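Local coordinates for protein succinate-semialdehyde dehydrogenase (NAD(P)(+)) (Marinobacter aquaeolei, PDB 3RH9) that probably oxidises succinate semialdehyde to succinate, with NAD+ or NADP+ as the electron acceptor, at residues A408-E413 with G456-G461; G415-V420 with F437-W442; A41-M46 with L209-A214; F29-P34 with E185-M190; S354-K359 with V374-D379. All coordinates share one frame; numbering follows the deposited sequence.

Interaction 1 (A408-E413 with G456-G461)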
# COMPACT_ATOMS: atom_id res chain seq x y z
N ALA A 408 12.74 23.14 -7.64
CA ALA A 408 13.79 22.52 -8.40
C ALA A 408 14.01 21.10 -7.89
O ALA A 408 14.17 20.17 -8.68
CB ALA A 408 15.06 23.32 -8.29
N GLY A 409 13.99 20.93 -6.57
CA GLY A 409 14.17 19.63 -5.96
C GLY A 409 13.05 18.66 -6.29
O GLY A 409 13.26 17.45 -6.38
N ASN A 410 11.85 19.20 -6.47
CA ASN A 410 10.69 18.37 -6.74
C ASN A 410 10.55 18.08 -8.22
O ASN A 410 9.63 17.36 -8.64
CB ASN A 410 9.42 19.02 -6.21
CG ASN A 410 9.33 18.99 -4.70
OD1 ASN A 410 8.72 19.87 -4.09
ND2 ASN A 410 9.91 17.97 -4.09
N ASP A 411 11.45 18.64 -9.02
CA ASP A 411 11.34 18.57 -10.47
C ASP A 411 11.86 17.22 -10.98
O ASP A 411 12.90 17.12 -11.63
CB ASP A 411 12.11 19.74 -11.08
CG ASP A 411 12.14 19.69 -12.58
OD1 ASP A 411 11.11 19.30 -13.19
OD2 ASP A 411 13.20 20.04 -13.15
N THR A 412 11.11 16.17 -10.65
CA THR A 412 11.53 14.79 -10.86
C THR A 412 10.34 13.86 -10.66
O THR A 412 9.39 14.21 -9.97
CB THR A 412 12.71 14.37 -9.90
OG1 THR A 412 12.81 12.94 -9.83
CG2 THR A 412 12.50 14.95 -8.49
N GLU A 413 10.40 12.68 -11.26
CA GLU A 413 9.39 11.64 -11.09
C GLU A 413 9.30 11.15 -9.66
O GLU A 413 8.25 10.66 -9.22
CB GLU A 413 9.74 10.44 -11.95
CG GLU A 413 8.95 10.34 -13.21
CD GLU A 413 9.44 9.21 -14.07
OE1 GLU A 413 8.67 8.75 -14.94
OE2 GLU A 413 10.60 8.79 -13.86
N GLY A 456 9.45 5.93 -0.51
CA GLY A 456 9.27 7.04 -1.42
C GLY A 456 7.85 7.55 -1.52
O GLY A 456 6.88 6.78 -1.35
N MSE A 457 7.73 8.85 -1.76
CA MSE A 457 6.50 9.44 -2.27
C MSE A 457 6.62 9.32 -3.77
O MSE A 457 7.63 8.80 -4.25
CB MSE A 457 6.41 10.92 -1.94
CG MSE A 457 6.56 11.21 -0.48
SE MSE A 457 5.85 12.99 -0.12
CE MSE A 457 6.56 13.24 1.71
N LYS A 458 5.64 9.84 -4.49
CA LYS A 458 5.70 9.86 -5.95
C LYS A 458 6.05 8.47 -6.53
O LYS A 458 5.54 7.46 -6.05
CB LYS A 458 6.69 10.93 -6.46
CG LYS A 458 6.24 12.41 -6.33
CD LYS A 458 6.89 13.26 -7.45
CE LYS A 458 7.40 14.64 -7.02
NZ LYS A 458 8.78 14.66 -6.37
N ALA A 459 6.92 8.43 -7.53
CA ALA A 459 7.20 7.20 -8.26
C ALA A 459 8.39 6.44 -7.69
O ALA A 459 8.89 5.48 -8.29
CB ALA A 459 7.44 7.49 -9.72
N SER A 460 8.86 6.89 -6.53
CA SER A 460 9.96 6.21 -5.85
C SER A 460 9.48 5.00 -5.08
O SER A 460 10.29 4.28 -4.52
CB SER A 460 10.69 7.17 -4.91
OG SER A 460 11.54 8.02 -5.62
N GLY A 461 8.17 4.77 -5.03
CA GLY A 461 7.68 3.53 -4.45
C GLY A 461 6.39 3.53 -3.65
O GLY A 461 5.57 4.44 -3.73

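Interaction 2 (G415-V420 with F437-W442)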
# COMPACT_ATOMS: atom_id res chain seq x y z
N GLY A 415 10.72 10.72 -5.32
CA GLY A 415 10.62 11.34 -4.02
C GLY A 415 11.16 10.41 -2.94
O GLY A 415 10.51 10.18 -1.91
N LEU A 416 12.35 9.86 -3.18
CA LEU A 416 12.98 9.03 -2.18
C LEU A 416 13.70 9.92 -1.17
O LEU A 416 13.08 10.38 -0.21
CB LEU A 416 13.91 8.00 -2.82
CG LEU A 416 14.33 6.78 -2.00
CD1 LEU A 416 13.17 6.25 -1.17
CD2 LEU A 416 14.92 5.67 -2.89
N ALA A 417 14.99 10.17 -1.36
CA ALA A 417 15.73 10.97 -0.38
C ALA A 417 16.06 12.40 -0.83
O ALA A 417 16.00 12.72 -2.01
CB ALA A 417 16.98 10.24 0.07
N SER A 418 16.39 13.25 0.13
CA SER A 418 16.70 14.66 -0.11
C SER A 418 17.42 15.25 1.10
O SER A 418 17.35 14.71 2.20
CB SER A 418 15.43 15.46 -0.41
OG SER A 418 14.42 15.19 0.54
N TYR A 419 18.14 16.35 0.92
CA TYR A 419 18.93 16.90 2.01
C TYR A 419 19.00 18.40 1.92
O TYR A 419 19.12 18.96 0.83
CB TYR A 419 20.34 16.33 1.99
CG TYR A 419 20.35 14.84 1.87
CD1 TYR A 419 20.32 14.03 3.01
CD2 TYR A 419 20.37 14.23 0.63
CE1 TYR A 419 20.32 12.66 2.90
CE2 TYR A 419 20.36 12.85 0.52
CZ TYR A 419 20.34 12.09 1.66
OH TYR A 419 20.34 10.73 1.54
N VAL A 420 18.94 19.05 3.07
CA VAL A 420 19.01 20.50 3.09
C VAL A 420 19.89 21.00 4.22
O VAL A 420 19.75 20.56 5.37
CB VAL A 420 17.61 21.12 3.19
CG1 VAL A 420 16.95 20.72 4.51
CG2 VAL A 420 17.69 22.63 3.03
N PHE A 437 9.68 14.20 -0.59
CA PHE A 437 10.60 13.07 -0.47
C PHE A 437 10.35 12.33 0.85
O PHE A 437 10.00 12.93 1.86
CB PHE A 437 12.05 13.53 -0.58
CG PHE A 437 12.41 13.98 -1.95
CD1 PHE A 437 12.07 15.25 -2.39
CD2 PHE A 437 13.07 13.13 -2.81
CE1 PHE A 437 12.39 15.64 -3.65
CE2 PHE A 437 13.39 13.52 -4.09
CZ PHE A 437 13.05 14.77 -4.50
N GLY A 438 10.51 11.02 0.81
CA GLY A 438 10.26 10.22 1.98
C GLY A 438 11.28 10.47 3.05
O GLY A 438 11.04 10.21 4.21
N HIS A 439 12.44 10.97 2.66
CA HIS A 439 13.55 11.15 3.59
C HIS A 439 14.23 12.49 3.31
O HIS A 439 14.68 12.74 2.18
CB HIS A 439 14.53 9.98 3.49
CG HIS A 439 15.69 10.05 4.45
ND1 HIS A 439 16.85 10.75 4.18
CD2 HIS A 439 15.89 9.48 5.66
CE1 HIS A 439 17.70 10.62 5.18
NE2 HIS A 439 17.14 9.85 6.10
N VAL A 440 14.28 13.35 4.32
CA VAL A 440 14.96 14.64 4.22
C VAL A 440 15.98 14.82 5.35
O VAL A 440 15.63 14.91 6.53
CB VAL A 440 13.98 15.85 4.30
CG1 VAL A 440 14.74 17.15 4.08
CG2 VAL A 440 12.84 15.70 3.31
N GLY A 441 17.25 14.87 4.97
CA GLY A 441 18.30 15.19 5.92
C GLY A 441 18.25 16.66 6.25
O GLY A 441 18.26 17.52 5.36
N TRP A 442 18.19 16.95 7.54
CA TRP A 442 18.32 18.30 8.05
C TRP A 442 19.75 18.51 8.57
O TRP A 442 20.15 17.94 9.58
CB TRP A 442 17.27 18.52 9.14
CG TRP A 442 17.20 19.92 9.64
CD1 TRP A 442 18.07 20.93 9.36
CD2 TRP A 442 16.23 20.45 10.55
NE1 TRP A 442 17.69 22.08 10.02
CE2 TRP A 442 16.57 21.81 10.77
CE3 TRP A 442 15.11 19.92 11.20
CZ2 TRP A 442 15.82 22.64 11.61
CZ3 TRP A 442 14.37 20.74 12.04
CH2 TRP A 442 14.72 22.09 12.23

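Interaction 3 (A41-M46 with L209-A214)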
# COMPACT_ATOMS: atom_id res chain seq x y z
N ALA A 41 32.81 -17.14 -9.08
CA ALA A 41 31.90 -18.20 -8.69
C ALA A 41 30.96 -18.54 -9.82
O ALA A 41 30.66 -17.71 -10.67
CB ALA A 41 31.11 -17.77 -7.45
N LYS A 42 30.50 -19.79 -9.83
CA LYS A 42 29.47 -20.23 -10.75
C LYS A 42 28.25 -20.76 -9.98
O LYS A 42 28.29 -21.84 -9.39
CB LYS A 42 30.01 -21.29 -11.70
CG LYS A 42 31.05 -20.77 -12.70
CD LYS A 42 31.61 -21.92 -13.54
CE LYS A 42 31.71 -21.58 -15.03
NZ LYS A 42 32.74 -20.55 -15.35
N VAL A 43 27.17 -19.98 -10.00
CA VAL A 43 25.97 -20.31 -9.26
C VAL A 43 24.90 -20.97 -10.12
O VAL A 43 24.68 -20.58 -11.27
CB VAL A 43 25.37 -19.03 -8.63
CG1 VAL A 43 24.30 -19.39 -7.62
CG2 VAL A 43 26.46 -18.22 -7.97
N PRO A 44 24.22 -21.98 -9.57
CA PRO A 44 23.11 -22.69 -10.21
C PRO A 44 21.97 -21.77 -10.64
O PRO A 44 21.50 -20.94 -9.86
CB PRO A 44 22.61 -23.62 -9.12
CG PRO A 44 23.81 -23.86 -8.25
CD PRO A 44 24.60 -22.58 -8.28
N SER A 45 21.54 -21.95 -11.89
CA SER A 45 20.46 -21.17 -12.46
C SER A 45 19.16 -21.95 -12.29
O SER A 45 18.74 -22.72 -13.17
CB SER A 45 20.76 -20.90 -13.94
OG SER A 45 19.93 -19.89 -14.47
N MSE A 46 18.52 -21.76 -11.14
CA MSE A 46 17.36 -22.56 -10.75
C MSE A 46 16.14 -22.34 -11.63
O MSE A 46 15.84 -21.22 -12.04
CB MSE A 46 17.03 -22.34 -9.27
CG MSE A 46 18.22 -22.62 -8.37
SE MSE A 46 18.10 -21.94 -6.52
CE MSE A 46 19.88 -21.14 -6.48
N LEU A 209 15.84 -19.61 -0.41
CA LEU A 209 16.69 -18.89 -1.34
C LEU A 209 16.56 -19.43 -2.76
O LEU A 209 16.74 -20.61 -3.00
CB LEU A 209 18.14 -18.94 -0.86
CG LEU A 209 19.23 -18.32 -1.75
CD1 LEU A 209 18.85 -16.92 -2.24
CD2 LEU A 209 20.59 -18.31 -1.01
N VAL A 210 16.21 -18.56 -3.70
CA VAL A 210 16.17 -18.94 -5.10
C VAL A 210 17.07 -17.98 -5.90
O VAL A 210 17.19 -16.82 -5.55
CB VAL A 210 14.75 -18.89 -5.62
CG1 VAL A 210 13.93 -19.99 -4.98
CG2 VAL A 210 14.15 -17.55 -5.32
N MSE A 211 17.72 -18.50 -6.93
CA MSE A 211 18.62 -17.70 -7.75
C MSE A 211 18.58 -18.15 -9.18
O MSE A 211 18.27 -19.29 -9.46
CB MSE A 211 20.04 -17.84 -7.27
CG MSE A 211 20.10 -18.10 -5.81
SE MSE A 211 21.89 -18.10 -5.12
CE MSE A 211 21.80 -16.42 -4.17
N GLY A 212 18.90 -17.22 -10.07
CA GLY A 212 18.96 -17.51 -11.48
C GLY A 212 18.30 -16.42 -12.29
O GLY A 212 18.33 -15.24 -11.92
N LYS A 213 17.70 -16.82 -13.40
CA LYS A 213 17.18 -15.88 -14.39
C LYS A 213 15.99 -15.12 -13.83
O LYS A 213 15.06 -15.71 -13.29
CB LYS A 213 16.80 -16.66 -15.66
CG LYS A 213 16.60 -15.82 -16.89
CD LYS A 213 16.43 -16.68 -18.15
CE LYS A 213 15.98 -15.84 -19.36
NZ LYS A 213 16.99 -14.81 -19.78
N ALA A 214 16.02 -13.79 -13.95
CA ALA A 214 14.97 -12.94 -13.40
C ALA A 214 13.56 -13.27 -13.92
O ALA A 214 12.63 -13.45 -13.14
CB ALA A 214 15.30 -11.50 -13.66
O HOH W 1 17.20 -19.51 -13.92

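Interaction 4 (F29-P34 with E185-M190)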
# COMPACT_ATOMS: atom_id res chain seq x y z
N PHE A 29 25.38 -19.62 -13.76
CA PHE A 29 25.60 -18.22 -14.16
C PHE A 29 26.84 -17.71 -13.46
O PHE A 29 27.16 -18.17 -12.37
CB PHE A 29 24.37 -17.30 -13.94
CG PHE A 29 24.05 -16.98 -12.48
CD1 PHE A 29 24.68 -15.92 -11.83
CD2 PHE A 29 23.07 -17.70 -11.79
CE1 PHE A 29 24.36 -15.61 -10.49
CE2 PHE A 29 22.75 -17.39 -10.47
CZ PHE A 29 23.39 -16.35 -9.82
N ASP A 30 27.55 -16.78 -14.10
CA ASP A 30 28.81 -16.31 -13.54
C ASP A 30 28.66 -15.10 -12.62
O ASP A 30 27.85 -14.21 -12.86
CB ASP A 30 29.80 -15.98 -14.67
CG ASP A 30 30.18 -17.20 -15.50
OD1 ASP A 30 29.79 -18.34 -15.14
OD2 ASP A 30 30.89 -17.03 -16.51
N VAL A 31 29.47 -15.09 -11.57
CA VAL A 31 29.64 -13.88 -10.78
C VAL A 31 31.04 -13.35 -11.02
O VAL A 31 32.01 -14.11 -11.05
CB VAL A 31 29.43 -14.15 -9.28
CG1 VAL A 31 29.43 -12.85 -8.50
CG2 VAL A 31 28.12 -14.90 -9.06
N TYR A 32 31.16 -12.05 -11.20
CA TYR A 32 32.47 -11.44 -11.45
C TYR A 32 32.92 -10.61 -10.27
O TYR A 32 32.10 -10.08 -9.54
CB TYR A 32 32.38 -10.54 -12.67
CG TYR A 32 32.38 -11.28 -13.98
CD1 TYR A 32 31.21 -11.85 -14.49
CD2 TYR A 32 33.56 -11.40 -14.73
CE1 TYR A 32 31.22 -12.51 -15.69
CE2 TYR A 32 33.56 -12.07 -15.94
CZ TYR A 32 32.39 -12.62 -16.41
OH TYR A 32 32.40 -13.29 -17.61
N ASN A 33 34.22 -10.49 -10.07
CA ASN A 33 34.73 -9.47 -9.16
C ASN A 33 34.93 -8.20 -9.98
O ASN A 33 35.70 -8.19 -10.93
CB ASN A 33 36.04 -9.91 -8.52
CG ASN A 33 36.62 -8.86 -7.60
OD1 ASN A 33 36.35 -7.67 -7.75
ND2 ASN A 33 37.41 -9.30 -6.63
N PRO A 34 34.22 -7.12 -9.64
CA PRO A 34 34.29 -5.94 -10.50
C PRO A 34 35.68 -5.32 -10.53
O PRO A 34 35.95 -4.45 -11.35
CB PRO A 34 33.30 -4.97 -9.85
CG PRO A 34 32.39 -5.86 -9.02
CD PRO A 34 33.28 -6.94 -8.52
N GLU A 185 24.19 -10.40 -9.72
CA GLU A 185 25.49 -9.75 -9.56
C GLU A 185 26.05 -9.96 -8.16
O GLU A 185 27.26 -9.87 -7.94
CB GLU A 185 25.39 -8.24 -9.83
CG GLU A 185 25.08 -7.85 -11.28
CD GLU A 185 23.58 -7.85 -11.62
OE1 GLU A 185 22.74 -8.10 -10.71
OE2 GLU A 185 23.24 -7.60 -12.81
N THR A 186 25.16 -10.23 -7.20
CA THR A 186 25.58 -10.38 -5.81
C THR A 186 24.83 -11.47 -5.04
O THR A 186 24.20 -11.19 -4.03
CB THR A 186 25.46 -9.05 -5.04
OG1 THR A 186 24.20 -8.44 -5.35
CG2 THR A 186 26.60 -8.10 -5.43
N PRO A 187 24.93 -12.72 -5.51
CA PRO A 187 24.24 -13.83 -4.86
C PRO A 187 25.03 -14.38 -3.67
O PRO A 187 24.46 -15.01 -2.79
CB PRO A 187 24.19 -14.90 -5.95
CG PRO A 187 25.01 -14.38 -7.09
CD PRO A 187 25.75 -13.19 -6.63
N LEU A 188 26.34 -14.14 -3.63
CA LEU A 188 27.19 -14.83 -2.67
C LEU A 188 27.01 -14.31 -1.26
O LEU A 188 27.20 -15.04 -0.28
CB LEU A 188 28.67 -14.76 -3.09
CG LEU A 188 28.98 -15.07 -4.55
CD1 LEU A 188 30.41 -14.70 -4.86
CD2 LEU A 188 28.67 -16.53 -4.90
N THR A 189 26.67 -13.03 -1.14
CA THR A 189 26.46 -12.47 0.17
C THR A 189 25.22 -13.16 0.69
O THR A 189 25.12 -13.48 1.87
CB THR A 189 26.31 -10.95 0.13
OG1 THR A 189 27.56 -10.37 -0.24
CG2 THR A 189 25.94 -10.40 1.49
N MSE A 190 24.28 -13.40 -0.21
CA MSE A 190 23.02 -14.02 0.16
C MSE A 190 23.27 -15.45 0.61
O MSE A 190 22.75 -15.90 1.64
CB MSE A 190 22.03 -13.98 -1.00
CG MSE A 190 20.59 -14.21 -0.55
SE MSE A 190 20.10 -12.85 0.77
CE MSE A 190 18.89 -13.87 1.85

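Interaction 5 (S354-K359 with V374-D379)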
# COMPACT_ATOMS: atom_id res chain seq x y z
N SER A 354 31.64 22.77 -15.89
CA SER A 354 33.07 22.85 -15.66
C SER A 354 33.59 21.68 -14.84
O SER A 354 32.94 21.22 -13.90
CB SER A 354 33.44 24.16 -14.97
OG SER A 354 33.46 25.22 -15.90
N LEU A 355 34.78 21.22 -15.18
CA LEU A 355 35.38 20.10 -14.51
C LEU A 355 36.22 20.58 -13.33
O LEU A 355 37.40 20.86 -13.48
CB LEU A 355 36.26 19.35 -15.49
CG LEU A 355 36.32 17.86 -15.23
CD1 LEU A 355 37.62 17.27 -15.77
CD2 LEU A 355 36.18 17.62 -13.75
N VAL A 356 35.60 20.67 -12.16
CA VAL A 356 36.28 21.11 -10.95
C VAL A 356 37.26 20.05 -10.42
O VAL A 356 38.34 20.37 -9.94
CB VAL A 356 35.25 21.49 -9.85
CG1 VAL A 356 35.95 21.89 -8.55
CG2 VAL A 356 34.37 22.63 -10.33
N ALA A 357 36.91 18.78 -10.55
CA ALA A 357 37.77 17.72 -10.04
C ALA A 357 37.48 16.40 -10.73
O ALA A 357 36.33 16.10 -11.03
CB ALA A 357 37.60 17.59 -8.55
N GLY A 358 38.52 15.61 -10.95
CA GLY A 358 38.39 14.36 -11.65
C GLY A 358 38.96 14.45 -13.04
O GLY A 358 39.61 15.44 -13.38
N LYS A 359 38.70 13.44 -13.86
CA LYS A 359 39.28 13.32 -15.19
C LYS A 359 38.25 13.54 -16.32
O LYS A 359 37.05 13.27 -16.15
CB LYS A 359 39.89 11.92 -15.38
CG LYS A 359 41.01 11.51 -14.42
CD LYS A 359 41.48 10.11 -14.80
CE LYS A 359 42.11 9.34 -13.63
NZ LYS A 359 43.60 9.46 -13.55
N VAL A 374 33.84 16.07 -9.93
CA VAL A 374 33.00 17.19 -9.54
C VAL A 374 32.80 18.18 -10.69
O VAL A 374 33.76 18.82 -11.15
CB VAL A 374 33.63 17.97 -8.37
CG1 VAL A 374 32.92 19.28 -8.20
CG2 VAL A 374 33.59 17.15 -7.09
N VAL A 375 31.57 18.34 -11.16
CA VAL A 375 31.34 19.32 -12.21
C VAL A 375 30.48 20.46 -11.73
O VAL A 375 29.56 20.27 -10.94
CB VAL A 375 30.73 18.70 -13.49
CG1 VAL A 375 31.68 17.69 -14.08
CG2 VAL A 375 29.37 18.08 -13.20
N GLN A 376 30.78 21.66 -12.22
CA GLN A 376 29.99 22.83 -11.88
C GLN A 376 29.33 23.40 -13.13
O GLN A 376 29.81 23.22 -14.24
CB GLN A 376 30.86 23.87 -11.18
CG GLN A 376 30.03 24.82 -10.33
CD GLN A 376 30.85 25.58 -9.29
OE1 GLN A 376 32.05 25.32 -9.10
NE2 GLN A 376 30.19 26.52 -8.61
N GLY A 377 28.20 24.07 -12.93
CA GLY A 377 27.49 24.69 -14.03
C GLY A 377 26.39 23.84 -14.62
O GLY A 377 26.12 23.91 -15.82
N VAL A 378 25.76 23.02 -13.79
CA VAL A 378 24.78 22.05 -14.27
C VAL A 378 23.35 22.56 -14.20
O VAL A 378 22.95 23.10 -13.17
CB VAL A 378 24.87 20.77 -13.45
CG1 VAL A 378 23.61 19.93 -13.64
CG2 VAL A 378 26.11 20.00 -13.85
N ASP A 379 22.57 22.36 -15.27
CA ASP A 379 21.16 22.78 -15.27
C ASP A 379 20.21 21.65 -15.67
O ASP A 379 20.65 20.56 -16.00
CB ASP A 379 20.93 24.01 -16.16
CG ASP A 379 21.19 23.74 -17.64
OD1 ASP A 379 20.21 23.56 -18.39
OD2 ASP A 379 22.37 23.73 -18.06

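Interaction 1 (A408-E413 with G456-G461)
Lys458 and Ala459 lie in a glycine-rich loop of the aldehyde dehydrogenase fold, the passage from the seven-stranded catalytic sheet back to strand 461-462 of the nucleotide-binding sheet. There they meet the turn that follows helix 402-409. Ala459 is about 12 Å, side chain to side chain, from the predicted active-site residue Glu256. The firm link is a main-chain bond: Ala459 N donates to Glu413 O at 3.1 Å and 154°, approaching 21° from the carbonyl plane. A small residue suits this place, because the methyl of Ala459 comes beside the same carbonyl.

Lys458 runs back alongside the turn. Its CG stands anti to the carbonyl carbon (chi1 -73°), and bends at chi3 and chi4 carry the chain past the backbone oxygens of Glu413, Thr412 and Asn410. Lys458 CD lies 3.4 Å from Glu413 O, while NZ comes only within 3.6 Å of Asn410 O, its hydrogen bond being to Phe414 O. A long, flexible side chain with a polar end can thus cover a run of carbonyls, whose partial negative charge probably stabilises the ammonium group. Glu413 turns its carboxylate to a salt bridge with Arg240, and Ala459 packs on Gln249 of the second subunit. Midway along, the aliphatic chain passes the turn with Lys458 CE 3.6 Å from Thr412 O.

Interaction 2 (G415-V420 with F437-W442)
Ser418 CB sits over one face of the Phe437 ring, 4.0 Å from the centroid, in a CH-pi contact. Phe437 CG is anti to the carbonyl carbon (chi1 -70°), which swings the ring back across the neighbouring chain toward Gly415 CA. Ser418 OG stands between its own backbone N and carbonyl carbon (chi1 49°), and from there it donates to His439 O at 3.0 Å; Ser418 N makes a weak bond to the same oxygen. A small hydroxyl suits this spot, with Val440 CG2 just beyond it. These pairs belong to a beta-alpha-beta crossover: strands 417-421 and 439-442 run parallel, joined through helix 425-434. Without the ring, as with an alanine in place of Phe437, Ser418 CB would probably lose its aromatic partner and a gap would open beside Gly415. On the face bearing Ala417 and His439, the Tyr419 and His439 rings meet obliquely, planes at 67°, with Tyr419 CE1 at the imidazole edge, 4.0 Å from His439 CE1. Gly441 suits its place because a side chain there would run into Tyr419 CD1. Ladder bonds follow, Gly441 N to Ser418 O and Val420 N to Gly441 O, both at 2.8 Å. Beyond them, Trp442 makes a cation-pi contact with Arg482 of the second subunit.

Interaction 3 (A41-M46 with L209-A214)
Met46 and Met211, both modelled as selenomethionine, lie side by side and point the same way where the N-terminal beta hairpin, strands 28-32 and 39-44, meets the loop after strand 207-209, an outer strand of the Rossmann-like nucleotide-binding sheet. Met46 CG is anti to the carbonyl carbon (chi1 -56°), a torsion that lays the chain along the 209-211 backbone and brings its selenium to 3.8 Å from Val210 CA. The spacing of the methyl of Met46 from Met211 is too close to be trusted in detail. Val43 meets the Met211 chain at about a right angle, its CG1 3.7 Å from the selenium. Unbranched, flexible methionine-type chains fit such a seam, for they can follow a backbone or bend into a neighbour, while Val43 offers a compact apolar strand face.

The backbones, whose touching parts run 86° apart, are tied by Met46 N donating to Met211 O at 3.0 Å and 144°. Gly212 follows: a side chain on it would collide with Met46 N, and its backbone turn is one that residues with a side chain seldom adopt. Lys213, the N-cap residue of helix 214-223, is joined to the hairpin through a water that accepts from Lys213 N at 2.8 Å, donates to Met46 O and hydrogen-bonds Ser45 OG.

Interaction 4 (F29-P34 with E185-M190)
The N-terminal beta hairpin lies across the chain that enters helix 188-197, a helix flanking the Rossmann-like sheet, and Phe29 and Val31 of strand 28-32 supply the side of the hairpin that meets it. Their common target is Pro187. The two side chains of Phe29 and Pro187 come from opposite directions, and Pro187 CG meets the phenyl at its edge, near the ring plane, 3.7 Å from Phe29 CE1. Phe29 holds CG between its backbone N and carbonyl carbon (chi1 71°), a torsion that brings the CE1-CZ edge of the ring to the proline. Val31 reaches toward the same Pro187 CG from its own strand position, with CG2 3.7 Å away. Its other branch, CG1, is anti to the backbone N (chi1 -173°) and comes 3.7 Å from Glu185 O and 4.2 Å from Leu188 CD1.

A branched residue thus reaches several neighbours, one methyl toward Pro187 and the other toward Glu185 O and Leu188, and an alanine in place of Val31 would probably leave Pro187 and Leu188 facing a gap. Proline suits the approach to a helix because it needs no amide partner and presents a rigid apolar ring. Just beyond, Glu98 of helix 88-99 accepts bonds from Leu188 N and Thr189 OG1. No hydrogen bond links the two segments, which implies that shape and the burial of apolar carbon, rather than directional bonding, hold this side of the hairpin in place.

Interaction 5 (S354-K359 with V374-D379)
With chi1 at 178°, Val356 sets CG1 anti to its backbone N and CG2 anti to its carbonyl carbon, sending CG2 to within 3.8 Å of Gln376 CB. Val374 also has CG1 anti to its backbone N (chi1 167°), which places that methyl 3.6 Å from Val356 CB. Gln376, extended beyond CG, lays both CB and OE1 near Val356 CG2. The backbone explains why Val356 leans in: it and Ala357 both face Val374 in a classic beta bulge, Val356 having helix-like angles. Val374 O therefore accepts twice, from Ala357 N on an in-plane lone pair at 3.2 Å and, weakly, from Val356 N. Val374 N answers to Ala357 O at 2.7 Å and 159°. Before the bulge, Gln376 N bonds Ser354 O at 2.8 Å. The small methyl of Ala357 fits beside Val374 CB.

This antiparallel pair forms one margin of the seven-stranded catalytic sheet, strand 354-357 being the outermost and 373-376 lying between it and 393-399. Helix 303-316 covers the face of Ala357 and Val374, through Ala311 and Val314, whereas helix 335-350 packs on Leu355 and Val375 from the other.

In the fold
Interactions 1 and 2 form one continuous patch, centres 10 Å apart, joined where Ser460 OG bonds Gly415 N at 2.8 Å; both also touch the second subunit. They lie nearest the predicted active site, since the side chain of Leu416 is about 5 Å from that of Glu256. Interactions 3 and 4 make a second patch, also 10 Å between centres, in which the hairpin strands pair through Phe29 N and Val43 O at 2.8 Å. The two patches lie on opposite sides of the chain's centre, the centres of interactions 2 and 4 being 31 Å apart. Interaction 5 shares the catalytic sheet with interaction 2 but borders its other margin, 24 Å away between centres.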